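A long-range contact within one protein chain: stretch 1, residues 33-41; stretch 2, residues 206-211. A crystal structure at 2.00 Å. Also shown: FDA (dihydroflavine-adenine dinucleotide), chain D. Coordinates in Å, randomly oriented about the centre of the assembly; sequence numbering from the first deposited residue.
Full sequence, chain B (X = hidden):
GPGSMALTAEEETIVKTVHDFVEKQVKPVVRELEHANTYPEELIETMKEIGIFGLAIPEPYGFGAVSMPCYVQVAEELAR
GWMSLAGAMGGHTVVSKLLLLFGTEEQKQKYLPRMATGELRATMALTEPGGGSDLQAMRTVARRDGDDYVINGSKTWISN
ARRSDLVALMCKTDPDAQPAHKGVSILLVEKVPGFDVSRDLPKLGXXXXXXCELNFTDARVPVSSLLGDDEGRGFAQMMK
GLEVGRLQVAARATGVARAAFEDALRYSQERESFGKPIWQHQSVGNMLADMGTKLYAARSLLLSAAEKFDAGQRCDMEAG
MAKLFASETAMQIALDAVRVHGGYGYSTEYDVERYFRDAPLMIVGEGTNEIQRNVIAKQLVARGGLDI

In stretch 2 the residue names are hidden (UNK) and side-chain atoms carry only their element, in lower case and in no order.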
ATOM      1  N   LEU B  33       3.305  32.112 -13.631  1.00 26.80           N
ATOM      2  CA  LEU B  33       4.139  32.537 -12.520  1.00 26.10           C
ATOM      3  C   LEU B  33       4.964  31.360 -11.983  1.00 26.04           C
ATOM      4  O   LEU B  33       6.165  31.495 -11.847  1.00 26.84           O
ATOM      5  CB  LEU B  33       3.295  33.105 -11.377  1.00 25.05           C
ATOM      6  CG  LEU B  33       2.464  34.384 -11.620  1.00 26.01           C
ATOM      7  CD1 LEU B  33       1.505  34.567 -10.467  1.00 24.90           C
ATOM      8  CD2 LEU B  33       3.330  35.630 -11.802  1.00 27.19           C
ATOM      9  N   GLU B  34       4.293  30.226 -11.711  1.00 26.44           N
ATOM     10  CA  GLU B  34       4.892  29.034 -11.031  1.00 25.89           C
ATOM     11  C   GLU B  34       5.959  28.460 -11.923  1.00 27.61           C
ATOM     12  O   GLU B  34       7.055  28.149 -11.452  1.00 28.32           O
ATOM     13  CB  GLU B  34       3.832  27.959 -10.716  1.00 24.25           C
ATOM     14  CG  GLU B  34       4.225  26.830  -9.732  1.00 23.41           C
ATOM     15  CD  GLU B  34       5.000  25.695 -10.360  1.00 24.05           C
ATOM     16  OE1 GLU B  34       4.939  25.498 -11.583  1.00 24.80           O
ATOM     17  OE2 GLU B  34       5.672  24.945  -9.609  1.00 27.05           O
ATOM     18  N   HIS B  35       5.649  28.352 -13.213  1.00 30.37           N
ATOM     19  CA  HIS B  35       6.619  27.850 -14.182  1.00 34.04           C
ATOM     20  C   HIS B  35       7.853  28.766 -14.213  1.00 32.75           C
ATOM     21  O   HIS B  35       8.973  28.279 -14.308  1.00 32.76           O
ATOM     22  CB  HIS B  35       6.014  27.695 -15.589  1.00 38.56           C
ATOM     23  CG  HIS B  35       7.032  27.381 -16.653  1.00 43.44           C
ATOM     24  ND1 HIS B  35       7.546  28.338 -17.509  1.00 47.46           N
ATOM     25  CD2 HIS B  35       7.650  26.220 -16.980  1.00 45.55           C
ATOM     26  CE1 HIS B  35       8.421  27.777 -18.325  1.00 47.67           C
ATOM     27  NE2 HIS B  35       8.507  26.494 -18.023  1.00 46.91           N
ATOM     28  N   ALA B  36       7.656  30.071 -14.092  1.00 30.41           N
ATOM     29  CA  ALA B  36       8.794  31.034 -14.181  1.00 30.02           C
ATOM     30  C   ALA B  36       9.459  31.332 -12.829  1.00 28.17           C
ATOM     31  O   ALA B  36      10.361  32.143 -12.742  1.00 27.60           O
ATOM     32  CB  ALA B  36       8.339  32.332 -14.831  1.00 30.49           C
ATOM     33  N   ASN B  37       9.000  30.676 -11.772  1.00 27.54           N
ATOM     34  CA  ASN B  37       9.450  30.957 -10.404  1.00 26.07           C
ATOM     35  C   ASN B  37       9.341  32.437 -10.042  1.00 26.00           C
ATOM     36  O   ASN B  37      10.209  32.972  -9.369  1.00 25.09           O
ATOM     37  CB  ASN B  37      10.882  30.457 -10.178  1.00 26.86           C
ATOM     38  CG  ASN B  37      11.242  30.368  -8.707  1.00 26.31           C
ATOM     39  OD1 ASN B  37      10.421  30.003  -7.878  1.00 25.60           O
ATOM     40  ND2 ASN B  37      12.475  30.693  -8.383  1.00 26.68           N
ATOM     41  N   THR B  38       8.259  33.088 -10.486  1.00 25.16           N
ATOM     42  CA  THR B  38       8.055  34.516 -10.265  1.00 24.73           C
ATOM     43  C   THR B  38       7.417  34.751  -8.914  1.00 23.34           C
ATOM     44  O   THR B  38       6.444  34.096  -8.546  1.00 22.17           O
ATOM     45  CB  THR B  38       7.172  35.106 -11.399  1.00 25.34           C
ATOM     46  OG1 THR B  38       7.810  34.859 -12.651  1.00 25.01           O
ATOM     47  CG2 THR B  38       6.919  36.619 -11.218  1.00 25.83           C
ATOM     48  N   TYR B  39       7.960  35.685  -8.148  1.00 23.82           N
ATOM     49  CA  TYR B  39       7.392  35.956  -6.829  1.00 22.95           C
ATOM     50  C   TYR B  39       6.026  36.599  -7.059  1.00 22.15           C
ATOM     51  O   TYR B  39       5.927  37.545  -7.815  1.00 22.43           O
ATOM     52  CB  TYR B  39       8.301  36.842  -5.983  1.00 24.30           C
ATOM     53  CG  TYR B  39       7.644  37.316  -4.707  1.00 24.48           C
ATOM     54  CD1 TYR B  39       7.415  36.441  -3.637  1.00 24.39           C
ATOM     55  CD2 TYR B  39       7.218  38.632  -4.590  1.00 25.61           C
ATOM     56  CE1 TYR B  39       6.787  36.888  -2.469  1.00 24.65           C
ATOM     57  CE2 TYR B  39       6.611  39.090  -3.437  1.00 26.33           C
ATOM     58  CZ  TYR B  39       6.395  38.218  -2.382  1.00 25.91           C
ATOM     59  OH  TYR B  39       5.777  38.707  -1.238  1.00 27.45           O
ATOM     60  N   PRO B  40       4.948  36.028  -6.474  1.00 20.77           N
ATOM     61  CA  PRO B  40       3.611  36.532  -6.798  1.00 20.89           C
ATOM     62  C   PRO B  40       3.236  37.766  -5.965  1.00 21.29           C
ATOM     63  O   PRO B  40       2.404  37.702  -5.056  1.00 20.36           O
ATOM     64  CB  PRO B  40       2.709  35.347  -6.491  1.00 20.20           C
ATOM     65  CG  PRO B  40       3.413  34.619  -5.408  1.00 19.96           C
ATOM     66  CD  PRO B  40       4.893  34.851  -5.597  1.00 20.19           C
ATOM     67  N   GLU B  41       3.857  38.886  -6.287  1.00 22.20           N
ATOM     68  CA  GLU B  41       3.727  40.071  -5.478  1.00 23.28           C
ATOM     69  C   GLU B  41       2.292  40.610  -5.440  1.00 22.74           C
ATOM     70  O   GLU B  41       1.793  40.954  -4.379  1.00 22.64           O
ATOM     71  CB  GLU B  41       4.716  41.127  -5.943  1.00 25.84           C
ATOM     72  CG  GLU B  41       4.695  42.347  -5.050  1.00 28.32           C
ATOM     73  CD  GLU B  41       5.643  43.420  -5.481  1.00 31.34           C
ATOM     74  OE1 GLU B  41       6.050  43.469  -6.664  1.00 34.65           O
ATOM     75  OE2 GLU B  41       5.969  44.235  -4.613  1.00 35.00           O
ATOM     76  N   UNK B 206       6.775  24.178  -4.742  1.00 16.45           N
ATOM     77  CA  UNK B 206       6.710  25.272  -3.781  1.00 17.15           C
ATOM     78  C   UNK B 206       7.350  26.502  -4.417  1.00 17.63           C
ATOM     79  O   UNK B 206       8.055  27.234  -3.759  1.00 17.30           O
ATOM     80  c   UNK B 206       7.531  26.097   1.117  1.00 18.57           C
ATOM     81  c   UNK B 206       7.158  25.701  -1.235  1.00 17.96           C
ATOM     82  c   UNK B 206       7.468  24.888  -2.494  1.00 17.24           C
ATOM     83  c   UNK B 206       6.032  27.528  -0.071  1.00 21.55           C
ATOM     84  o   UNK B 206       6.431  27.835   2.288  1.00 23.82           O
ATOM     85  c   UNK B 206       7.769  25.388  -0.046  1.00 18.20           C
ATOM     86  c   UNK B 206       6.267  26.789  -1.238  1.00 20.63           C
ATOM     87  c   UNK B 206       6.659  27.150   1.109  1.00 20.86           C
ATOM     88  N   UNK B 207       7.105  26.709  -5.698  1.00 18.53           N
ATOM     89  CA  UNK B 207       7.776  27.784  -6.425  1.00 20.67           C
ATOM     90  C   UNK B 207       7.136  29.160  -6.154  1.00 21.83           C
ATOM     91  O   UNK B 207       6.078  29.251  -5.555  1.00 21.31           O
ATOM     92  n   UNK B 207       9.600  26.409 -11.881  1.00 26.18           N
ATOM     93  c   UNK B 207       9.826  26.750 -10.438  1.00 24.50           C
ATOM     94  c   UNK B 207       7.844  27.426  -7.916  1.00 21.42           C
ATOM     95  c   UNK B 207       8.946  26.374  -8.140  1.00 21.84           C
ATOM     96  c   UNK B 207       9.068  25.810  -9.535  1.00 23.08           C
ATOM     97  N   UNK B 208       7.803  30.222  -6.558  1.00 23.39           N
ATOM     98  CA  UNK B 208       7.301  31.585  -6.263  1.00 26.22           C
ATOM     99  C   UNK B 208       7.758  32.115  -4.908  1.00 26.87           C
ATOM    100  O   UNK B 208       8.289  33.232  -4.826  1.00 30.07           O
ATOM    101  N   UNK B 209       7.542  31.315  -3.862  1.00 26.15           N
ATOM    102  CA  UNK B 209       8.090  31.550  -2.505  1.00 25.38           C
ATOM    103  C   UNK B 209       9.550  31.122  -2.387  1.00 22.76           C
ATOM    104  O   UNK B 209       9.899  29.992  -2.726  1.00 21.56           O
ATOM    105  c   UNK B 209       7.278  30.762  -1.449  1.00 25.88           C
ATOM    106  c   UNK B 209       5.912  31.409  -1.292  1.00 28.00           C
ATOM    107  c   UNK B 209       7.997  30.689  -0.095  1.00 25.37           C
ATOM    108  N   UNK B 210      10.391  32.020  -1.876  1.00 22.01           N
ATOM    109  CA  UNK B 210      11.810  31.733  -1.701  1.00 20.41           C
ATOM    110  C   UNK B 210      12.038  30.917  -0.426  1.00 18.76           C
ATOM    111  O   UNK B 210      11.329  31.103   0.541  1.00 18.27           O
ATOM    112  c   UNK B 210      12.636  33.024  -1.708  1.00 21.75           C
ATOM    113  o   UNK B 210      10.381  34.553  -0.888  1.00 24.20           O
ATOM    114  o   UNK B 210      11.410  35.492   0.806  1.00 21.68           O
ATOM    115  c   UNK B 210      12.649  33.866  -0.423  1.00 21.71           C
ATOM    116  c   UNK B 210      11.390  34.689  -0.153  1.00 22.34           C
ATOM    117  N   UNK B 211      12.986  29.978  -0.476  1.00 17.87           N
ATOM    118  CA  UNK B 211      13.560  29.345   0.701  1.00 18.49           C
ATOM    119  C   UNK B 211      15.050  29.553   0.647  1.00 17.67           C
ATOM    120  O   UNK B 211      15.660  29.337  -0.406  1.00 17.80           O
ATOM    121  o   UNK B 211      11.816  27.726   0.952  1.00 22.57           O
ATOM    122  c   UNK B 211      13.230  27.861   0.751  1.00 19.47           C
TER
HETATM  123  PA  FDA D 401      17.382  14.940   8.211  1.00 14.23           P
HETATM  124  O1A FDA D 401      17.060  15.275   9.646  1.00 15.33           O
HETATM  125  O2A FDA D 401      18.800  15.005   7.713  1.00 14.80           O
HETATM  126  O5B FDA D 401      16.782  13.488   7.905  1.00 14.37           O
HETATM  127  C5B FDA D 401      17.074  12.755   6.693  1.00 13.47           C
HETATM  128  C4B FDA D 401      16.263  11.446   6.694  1.00 13.23           C
HETATM  129  O4B FDA D 401      16.492  10.690   7.899  1.00 12.66           O
HETATM  130  C3B FDA D 401      14.771  11.697   6.675  1.00 12.76           C
HETATM  131  O3B FDA D 401      14.114  10.580   6.036  1.00 12.39           O
HETATM  132  C2B FDA D 401      14.441  11.769   8.150  1.00 12.90           C
HETATM  133  O2B FDA D 401      13.076  11.510   8.467  1.00 12.76           O
HETATM  134  C1B FDA D 401      15.301  10.641   8.668  1.00 12.61           C
HETATM  135  N9A FDA D 401      15.612  10.751  10.120  1.00 13.42           N
HETATM  136  C8A FDA D 401      16.441  11.659  10.680  1.00 12.79           C
HETATM  137  N7A FDA D 401      16.535  11.448  12.008  1.00 13.20           N
HETATM  138  C5A FDA D 401      15.738  10.390  12.294  1.00 13.13           C
HETATM  139  C6A FDA D 401      15.366   9.645  13.485  1.00 13.43           C
HETATM  140  N6A FDA D 401      15.877  10.001  14.665  1.00 14.22           N
HETATM  141  N1A FDA D 401      14.507   8.606  13.396  1.00 13.64           N
HETATM  142  C2A FDA D 401      14.018   8.226  12.204  1.00 13.53           C
HETATM  143  N3A FDA D 401      14.307   8.868  11.050  1.00 12.71           N
HETATM  144  C4A FDA D 401      15.156   9.917  11.045  1.00 12.82           C
HETATM  145  N1  FDA D 401      12.775  24.734   8.128  1.00 15.09           N
HETATM  146  C2  FDA D 401      12.654  25.853   8.838  1.00 14.85           C
HETATM  147  O2  FDA D 401      13.233  25.933   9.938  1.00 14.29           O
HETATM  148  N3  FDA D 401      11.927  26.898   8.406  1.00 15.31           N
HETATM  149  C4  FDA D 401      11.282  26.928   7.240  1.00 15.19           C
HETATM  150  O4  FDA D 401      10.640  27.947   6.870  1.00 14.92           O
HETATM  151  C4X FDA D 401      11.343  25.712   6.403  1.00 14.68           C
HETATM  152  N5  FDA D 401      10.759  25.622   5.190  1.00 14.90           N
HETATM  153  C5X FDA D 401      11.196  24.688   4.306  1.00 13.83           C
HETATM  154  C6  FDA D 401      10.943  24.809   2.935  1.00 13.99           C
HETATM  155  C7  FDA D 401      11.356  23.833   2.028  1.00 14.41           C
HETATM  156  C7M FDA D 401      11.108  23.995   0.551  1.00 14.88           C
HETATM  157  C8  FDA D 401      12.027  22.686   2.499  1.00 14.87           C
HETATM  158  C8M FDA D 401      12.507  21.571   1.599  1.00 15.57           C
HETATM  159  C9  FDA D 401      12.284  22.570   3.856  1.00 14.53           C
HETATM  160  C9A FDA D 401      11.894  23.566   4.765  1.00 14.02           C
HETATM  161  N10 FDA D 401      12.209  23.424   6.133  1.00 14.95           N
HETATM  162  C10 FDA D 401      12.171  24.599   6.917  1.00 14.81           C
HETATM  163  C1' FDA D 401      13.245  22.444   6.478  1.00 15.16           C
HETATM  164  C2' FDA D 401      12.540  21.174   6.904  1.00 17.03           C
HETATM  165  O2' FDA D 401      11.836  21.361   8.133  1.00 16.09           O
HETATM  166  C3' FDA D 401      13.585  20.065   7.030  1.00 18.50           C
HETATM  167  O3' FDA D 401      13.928  19.639   5.715  1.00 21.52           O
HETATM  168  C4' FDA D 401      13.104  18.871   7.820  1.00 19.76           C
HETATM  169  O4' FDA D 401      13.232  19.245   9.201  1.00 21.66           O
HETATM  170  C5' FDA D 401      13.990  17.633   7.590  1.00 19.48           C
HETATM  171  O5' FDA D 401      15.337  18.008   7.777  1.00 18.68           O
HETATM  172  P   FDA D 401      16.582  17.388   7.019  1.00 18.24           P
HETATM  173  O1P FDA D 401      17.764  17.983   7.758  1.00 17.93           O
HETATM  174  O2P FDA D 401      16.443  17.633   5.556  1.00 21.26           O
HETATM  175  O3P FDA D 401      16.399  15.809   7.295  1.00 16.43           O
HETATM  176  O   HOH W   1       7.433  24.835 -12.663  1.00 20.69           O
HETATM  177  O   HOH W   2       4.875  25.124  -7.008  1.00 24.11           O

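Position 206 carries one carbon and then a ring of six carbons bearing a single oxygen, which is the outline of a phenol. Its CA-to-CB bond points away from stretch 1, and the side chain does not reach stretch 1. The ring lies instead near the flavin of FDA. This is Tyr206, whose CD2 sits 3.7 Å from C7M of FDA.

Position 207 has four carbons in a row ending in nitrogen, with no branch, and its CA-to-CB bond points toward stretch 1. The terminal nitrogen reaches the end of the helix in stretch 1, where the amine meets two carbonyls of the last turn. A linear chain of this length with a terminal amine is Lys207. Its NZ donates to Glu34 O and to His35 O, both at 3.1 Å, and so works as a clasp on the last helical turn; Glu34 O also accepts from Asn37 N. The chi3 of 80° (p) puts a bend in an otherwise largely extended outer chain. Along the way its CD passes 3.5 Å from Glu34 OE2. The carboxylate is tied to the lysine through water: water 1 donates to Glu34 OE1 and accepts from Lys207 NZ, both at 2.8 Å, and water 2 donates to Glu34 OE2 at 2.7 Å and accepts from the backbone N of Lys207 at 3.0 Å.

Position 208 has no side-chain atoms at all. Its phi/psi of 87/-51 would jam a CB against the preceding carbonyl, and an ideal CB would also lie 3.4 Å from both Thr38 O and Pro40 CD. Backbone and packing agree on Gly208. Its N donates to Asn37 OD1 at 2.9 Å with a nearly straight angle of 173°. The bare backbone lets the two loop segments lie close: CA of Tyr39 and CA of Gly208 are 4.4 Å apart, with CA-H...O contacts from Gly208 CA to Thr38 O and from Tyr39 CA to Gly208 O, each 3.5 Å.

Position 209 shows one carbon carrying two more, a beta-branched hydrocarbon directed away from stretch 1. It is Val209, and its N makes a weak bond back to Lys207 O.

Position 210 has three carbons, the third carrying two oxygens, one of which lies near the Tyr39 ring. It is Glu210. Its OE1 comes within 4.5 Å of Tyr39 CD1, and both carboxylate oxygens are hydrogen-bonded elsewhere in the structure.

Position 211 has one carbon and then one oxygen and is out of reach of stretch 1; it is Ser211. Its OG lies 3.6 Å from C6 of FDA.

The rule here is a helix terminus read by backbone and amine together. Asn37, with positive phi in a Schellman motif, turns the chain and offers OD1 to Gly208 N, while Lys207 NZ takes the carbonyls of Glu34 and His35. Glycine then admits the loop at close range, and two waters bridge the Glu34 carboxylate to Lys207, one at NZ and one at the backbone N.

Stretch 2 206-211: YKGVES
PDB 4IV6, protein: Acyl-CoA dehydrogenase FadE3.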